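De novo designed switch protein caging a hemagglutinin binder (sCageHA267_1S) (Synthetic construct, PDB 7CBC) probably acts as a biosensor switch, holding a designed hemagglutinin-binding domain caged against a six-helix bundle until a trigger releases it. Local coordinates at residues I53-K65 with Q130-K142. Sequence-based numbering, arbitrary orientation.
Sequences IRDEIKEVKDKSK and QELNIRAVELLVK
Arg54 brings both terminal nitrogens to one oxygen of Glu138: NH2 lies 2.6 Å from OE2, while the bond from NH1 to OE2 is weak. Guanidinium and carboxylate stand nearly perpendicular (81°), with NH2 above the carboxylate plane, so this is no coplanar two-oxygen pairing. Lys142 NZ, over one guanidinium face, is held by Glu138 O. Glu138, its CG anti to the backbone N (chi1 -171°) and its chain extended, reaches across to helix 50-93. Lys61 NZ adds a weak salt-bridge bond to Glu138 OE2 (3.4 Å), and a water accepts from NZ and donates to Glu138 OE1. Beside this network, Ile134 is a knob among Ile57, Val60, Lys61 and Ser64; its CG2 meets Lys61 CE at 3.7 Å. Ile57 CD1 touches Val137 CG1 (4.0 Å), which Leu236 of helix 195-239 backs. Gln130 NE2 donates to Ser64 OG at 2.9 Å, nearly straight (163°), and that hydroxyl in turn donates a hydrogen bond to Val60 O. A leucine replacing Arg54 would probably leave the Glu138 carboxylate without its main charged partner, relying on the weak Lys61 bond and the water and freer to turn. Antiparallel helices 50-93 and 99-142 thus pair through an apolar seam edged by a charge network that probably favours this register.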
# COMPACT_ATOMS: atom_id res chain seq x y z
N ILE A 53 -26.05 -15.70 -16.91
CA ILE A 53 -24.63 -15.65 -16.58
C ILE A 53 -23.96 -14.46 -17.26
O ILE A 53 -23.07 -13.84 -16.67
CB ILE A 53 -23.95 -16.98 -16.95
CG1 ILE A 53 -24.12 -17.28 -18.45
CG2 ILE A 53 -24.50 -18.11 -16.08
CD1 ILE A 53 -23.19 -18.36 -18.97
N ARG A 54 -24.38 -14.11 -18.47
CA ARG A 54 -23.79 -12.95 -19.11
C ARG A 54 -24.17 -11.66 -18.38
O ARG A 54 -23.39 -10.71 -18.37
CB ARG A 54 -24.19 -12.87 -20.58
CG ARG A 54 -23.90 -14.15 -21.37
CD ARG A 54 -22.46 -14.63 -21.22
NE ARG A 54 -21.48 -13.67 -21.74
CZ ARG A 54 -20.58 -13.05 -20.99
NH1 ARG A 54 -20.51 -13.28 -19.69
NH2 ARG A 54 -19.74 -12.19 -21.55
N ASP A 55 -25.36 -11.63 -17.76
CA ASP A 55 -25.80 -10.44 -17.03
C ASP A 55 -25.05 -10.29 -15.71
O ASP A 55 -24.71 -9.17 -15.31
CB ASP A 55 -27.31 -10.52 -16.76
CG ASP A 55 -28.14 -10.09 -17.96
OD1 ASP A 55 -27.72 -9.15 -18.67
OD2 ASP A 55 -29.23 -10.68 -18.18
N GLU A 56 -24.80 -11.40 -15.02
CA GLU A 56 -24.11 -11.31 -13.74
C GLU A 56 -22.62 -11.09 -13.93
O GLU A 56 -21.98 -10.42 -13.11
CB GLU A 56 -24.38 -12.57 -12.91
CG GLU A 56 -25.86 -12.81 -12.66
CD GLU A 56 -26.22 -12.65 -11.19
OE1 GLU A 56 -25.54 -11.86 -10.50
OE2 GLU A 56 -27.20 -13.29 -10.75
N ILE A 57 -22.04 -11.65 -15.00
CA ILE A 57 -20.66 -11.32 -15.35
C ILE A 57 -20.53 -9.83 -15.63
O ILE A 57 -19.64 -9.16 -15.10
CB ILE A 57 -20.19 -12.17 -16.55
CG1 ILE A 57 -19.98 -13.62 -16.12
CG2 ILE A 57 -18.91 -11.60 -17.15
CD1 ILE A 57 -18.68 -13.87 -15.42
N LYS A 58 -21.43 -9.28 -16.46
CA LYS A 58 -21.38 -7.85 -16.74
C LYS A 58 -21.49 -7.02 -15.46
O LYS A 58 -20.80 -6.01 -15.30
CB LYS A 58 -22.50 -7.45 -17.71
CG LYS A 58 -22.50 -5.96 -18.07
CD LYS A 58 -23.85 -5.47 -18.59
CE LYS A 58 -24.57 -6.57 -19.38
NZ LYS A 58 -25.69 -6.08 -20.24
N GLU A 59 -22.36 -7.45 -14.54
CA GLU A 59 -22.59 -6.66 -13.34
C GLU A 59 -21.41 -6.72 -12.38
O GLU A 59 -21.12 -5.73 -11.71
CB GLU A 59 -23.87 -7.11 -12.64
CG GLU A 59 -24.39 -6.12 -11.59
CD GLU A 59 -24.46 -6.72 -10.19
OE1 GLU A 59 -24.09 -7.90 -10.02
OE2 GLU A 59 -24.89 -5.99 -9.26
N VAL A 60 -20.71 -7.85 -12.30
CA VAL A 60 -19.52 -7.86 -11.47
C VAL A 60 -18.39 -7.12 -12.17
O VAL A 60 -17.55 -6.49 -11.52
CB VAL A 60 -19.12 -9.30 -11.09
CG1 VAL A 60 -18.72 -10.08 -12.31
CG2 VAL A 60 -18.00 -9.31 -10.07
N LYS A 61 -18.35 -7.14 -13.51
CA LYS A 61 -17.39 -6.30 -14.21
C LYS A 61 -17.61 -4.83 -13.88
O LYS A 61 -16.71 -4.15 -13.37
CB LYS A 61 -17.47 -6.53 -15.72
CG LYS A 61 -16.71 -7.77 -16.17
CD LYS A 61 -16.68 -7.88 -17.68
CE LYS A 61 -15.92 -9.11 -18.13
NZ LYS A 61 -16.12 -9.38 -19.59
N ASP A 62 -18.82 -4.33 -14.13
CA ASP A 62 -19.11 -2.93 -13.82
C ASP A 62 -18.85 -2.62 -12.35
O ASP A 62 -18.30 -1.57 -12.02
CB ASP A 62 -20.55 -2.58 -14.20
CG ASP A 62 -20.81 -2.71 -15.70
OD1 ASP A 62 -19.84 -2.53 -16.49
OD2 ASP A 62 -21.97 -2.98 -16.09
N LYS A 63 -19.21 -3.54 -11.44
CA LYS A 63 -18.97 -3.27 -10.03
C LYS A 63 -17.48 -3.20 -9.73
O LYS A 63 -17.04 -2.35 -8.94
CB LYS A 63 -19.65 -4.33 -9.16
CG LYS A 63 -20.22 -3.81 -7.83
CD LYS A 63 -19.12 -3.40 -6.81
CE LYS A 63 -19.69 -2.70 -5.56
NZ LYS A 63 -18.75 -2.66 -4.37
N SER A 64 -16.68 -4.07 -10.35
CA SER A 64 -15.24 -4.05 -10.16
C SER A 64 -14.62 -2.76 -10.68
O SER A 64 -13.74 -2.17 -10.03
CB SER A 64 -14.60 -5.25 -10.84
OG SER A 64 -15.06 -6.45 -10.24
N LYS A 65 -15.06 -2.31 -11.86
CA LYS A 65 -14.45 -1.12 -12.44
C LYS A 65 -14.79 0.11 -11.61
O LYS A 65 -13.97 1.04 -11.52
CB LYS A 65 -14.89 -0.94 -13.90
CG LYS A 65 -14.07 -1.80 -14.89
CD LYS A 65 -14.81 -3.07 -15.30
CE LYS A 65 -13.87 -4.25 -15.63
NZ LYS A 65 -13.18 -4.84 -14.44
N GLN A 130 -8.15 -8.85 -11.35
CA GLN A 130 -9.62 -8.91 -11.33
C GLN A 130 -10.18 -9.24 -12.71
O GLN A 130 -11.00 -10.15 -12.86
CB GLN A 130 -10.20 -7.59 -10.83
CG GLN A 130 -11.70 -7.65 -10.57
CD GLN A 130 -12.03 -8.38 -9.28
OE1 GLN A 130 -11.16 -8.98 -8.65
NE2 GLN A 130 -13.30 -8.33 -8.89
N GLU A 131 -9.76 -8.49 -13.73
CA GLU A 131 -10.21 -8.76 -15.08
C GLU A 131 -9.89 -10.19 -15.49
O GLU A 131 -10.74 -10.91 -16.05
CB GLU A 131 -9.58 -7.74 -16.03
CG GLU A 131 -9.50 -8.18 -17.48
CD GLU A 131 -8.61 -7.25 -18.29
OE1 GLU A 131 -7.71 -6.63 -17.69
OE2 GLU A 131 -8.82 -7.14 -19.52
N LEU A 132 -8.67 -10.64 -15.19
CA LEU A 132 -8.30 -12.03 -15.39
C LEU A 132 -9.24 -12.96 -14.65
O LEU A 132 -9.68 -13.98 -15.20
CB LEU A 132 -6.87 -12.27 -14.93
CG LEU A 132 -6.44 -13.73 -14.99
CD1 LEU A 132 -5.99 -14.05 -16.40
CD2 LEU A 132 -5.32 -13.99 -14.01
N ASN A 133 -9.58 -12.63 -13.40
CA ASN A 133 -10.41 -13.55 -12.63
C ASN A 133 -11.84 -13.60 -13.15
O ASN A 133 -12.50 -14.64 -13.05
CB ASN A 133 -10.37 -13.16 -11.16
CG ASN A 133 -9.03 -13.46 -10.51
OD1 ASN A 133 -8.33 -14.38 -10.92
ND2 ASN A 133 -8.65 -12.65 -9.52
N ILE A 134 -12.33 -12.49 -13.71
CA ILE A 134 -13.67 -12.50 -14.28
C ILE A 134 -13.69 -13.30 -15.58
O ILE A 134 -14.58 -14.13 -15.81
CB ILE A 134 -14.16 -11.07 -14.50
CG1 ILE A 134 -14.09 -10.29 -13.20
CG2 ILE A 134 -15.57 -11.08 -15.05
CD1 ILE A 134 -14.48 -8.83 -13.34
N ARG A 135 -12.71 -13.04 -16.45
CA ARG A 135 -12.63 -13.75 -17.72
C ARG A 135 -12.50 -15.24 -17.49
O ARG A 135 -13.08 -16.05 -18.23
CB ARG A 135 -11.44 -13.21 -18.52
CG ARG A 135 -11.49 -13.53 -20.00
CD ARG A 135 -10.19 -13.18 -20.73
NE ARG A 135 -9.57 -11.93 -20.28
CZ ARG A 135 -8.30 -11.82 -19.89
NH1 ARG A 135 -7.51 -12.89 -19.89
NH2 ARG A 135 -7.81 -10.64 -19.50
N ALA A 136 -11.74 -15.63 -16.46
CA ALA A 136 -11.57 -17.04 -16.13
C ALA A 136 -12.91 -17.70 -15.79
O ALA A 136 -13.22 -18.78 -16.30
CB ALA A 136 -10.58 -17.20 -14.98
N VAL A 137 -13.70 -17.07 -14.92
CA VAL A 137 -15.01 -17.61 -14.59
C VAL A 137 -15.89 -17.67 -15.83
O VAL A 137 -16.52 -18.70 -16.12
CB VAL A 137 -15.67 -16.77 -13.47
CG1 VAL A 137 -17.17 -17.03 -13.43
CG2 VAL A 137 -15.02 -17.07 -12.13
N GLU A 138 -15.92 -16.57 -16.59
CA GLU A 138 -16.71 -16.47 -17.81
C GLU A 138 -16.41 -17.61 -18.78
O GLU A 138 -17.33 -18.22 -19.34
CB GLU A 138 -16.40 -15.11 -18.44
CG GLU A 138 -17.24 -14.65 -19.60
CD GLU A 138 -16.86 -13.23 -20.00
OE1 GLU A 138 -15.67 -13.00 -20.33
OE2 GLU A 138 -17.72 -12.33 -19.97
N LEU A 139 -15.13 -17.93 -18.97
CA LEU A 139 -14.77 -19.02 -19.86
C LEU A 139 -15.00 -20.38 -19.22
O LEU A 139 -15.32 -21.35 -19.92
CB LEU A 139 -13.32 -18.87 -20.30
CG LEU A 139 -12.91 -19.56 -21.59
CD1 LEU A 139 -13.28 -18.70 -22.78
CD2 LEU A 139 -11.41 -19.84 -21.56
N LEU A 140 -14.87 -20.48 -17.89
CA LEU A 140 -15.04 -21.78 -17.25
C LEU A 140 -16.49 -22.24 -17.27
O LEU A 140 -16.75 -23.45 -17.33
CB LEU A 140 -14.51 -21.74 -15.81
CG LEU A 140 -12.98 -21.90 -15.70
CD1 LEU A 140 -12.49 -21.75 -14.26
CD2 LEU A 140 -12.50 -23.21 -16.29
N VAL A 141 -17.46 -21.32 -17.24
CA VAL A 141 -18.85 -21.76 -17.19
C VAL A 141 -19.32 -22.33 -18.53
O VAL A 141 -20.25 -23.14 -18.58
CB VAL A 141 -19.76 -20.62 -16.70
CG1 VAL A 141 -19.41 -20.23 -15.29
CG2 VAL A 141 -19.67 -19.43 -17.63
N LYS A 142 -18.70 -21.91 -19.64
CA LYS A 142 -19.07 -22.42 -20.96
C LYS A 142 -18.38 -23.74 -21.30
O LYS A 142 -18.86 -24.46 -22.18
CB LYS A 142 -18.73 -21.41 -22.06
CG LYS A 142 -18.92 -19.95 -21.69
CD LYS A 142 -18.86 -19.06 -22.94
CE LYS A 142 -18.66 -17.59 -22.56
NZ LYS A 142 -19.29 -17.26 -21.24
O HOH W 1 -13.78 -10.62 -19.77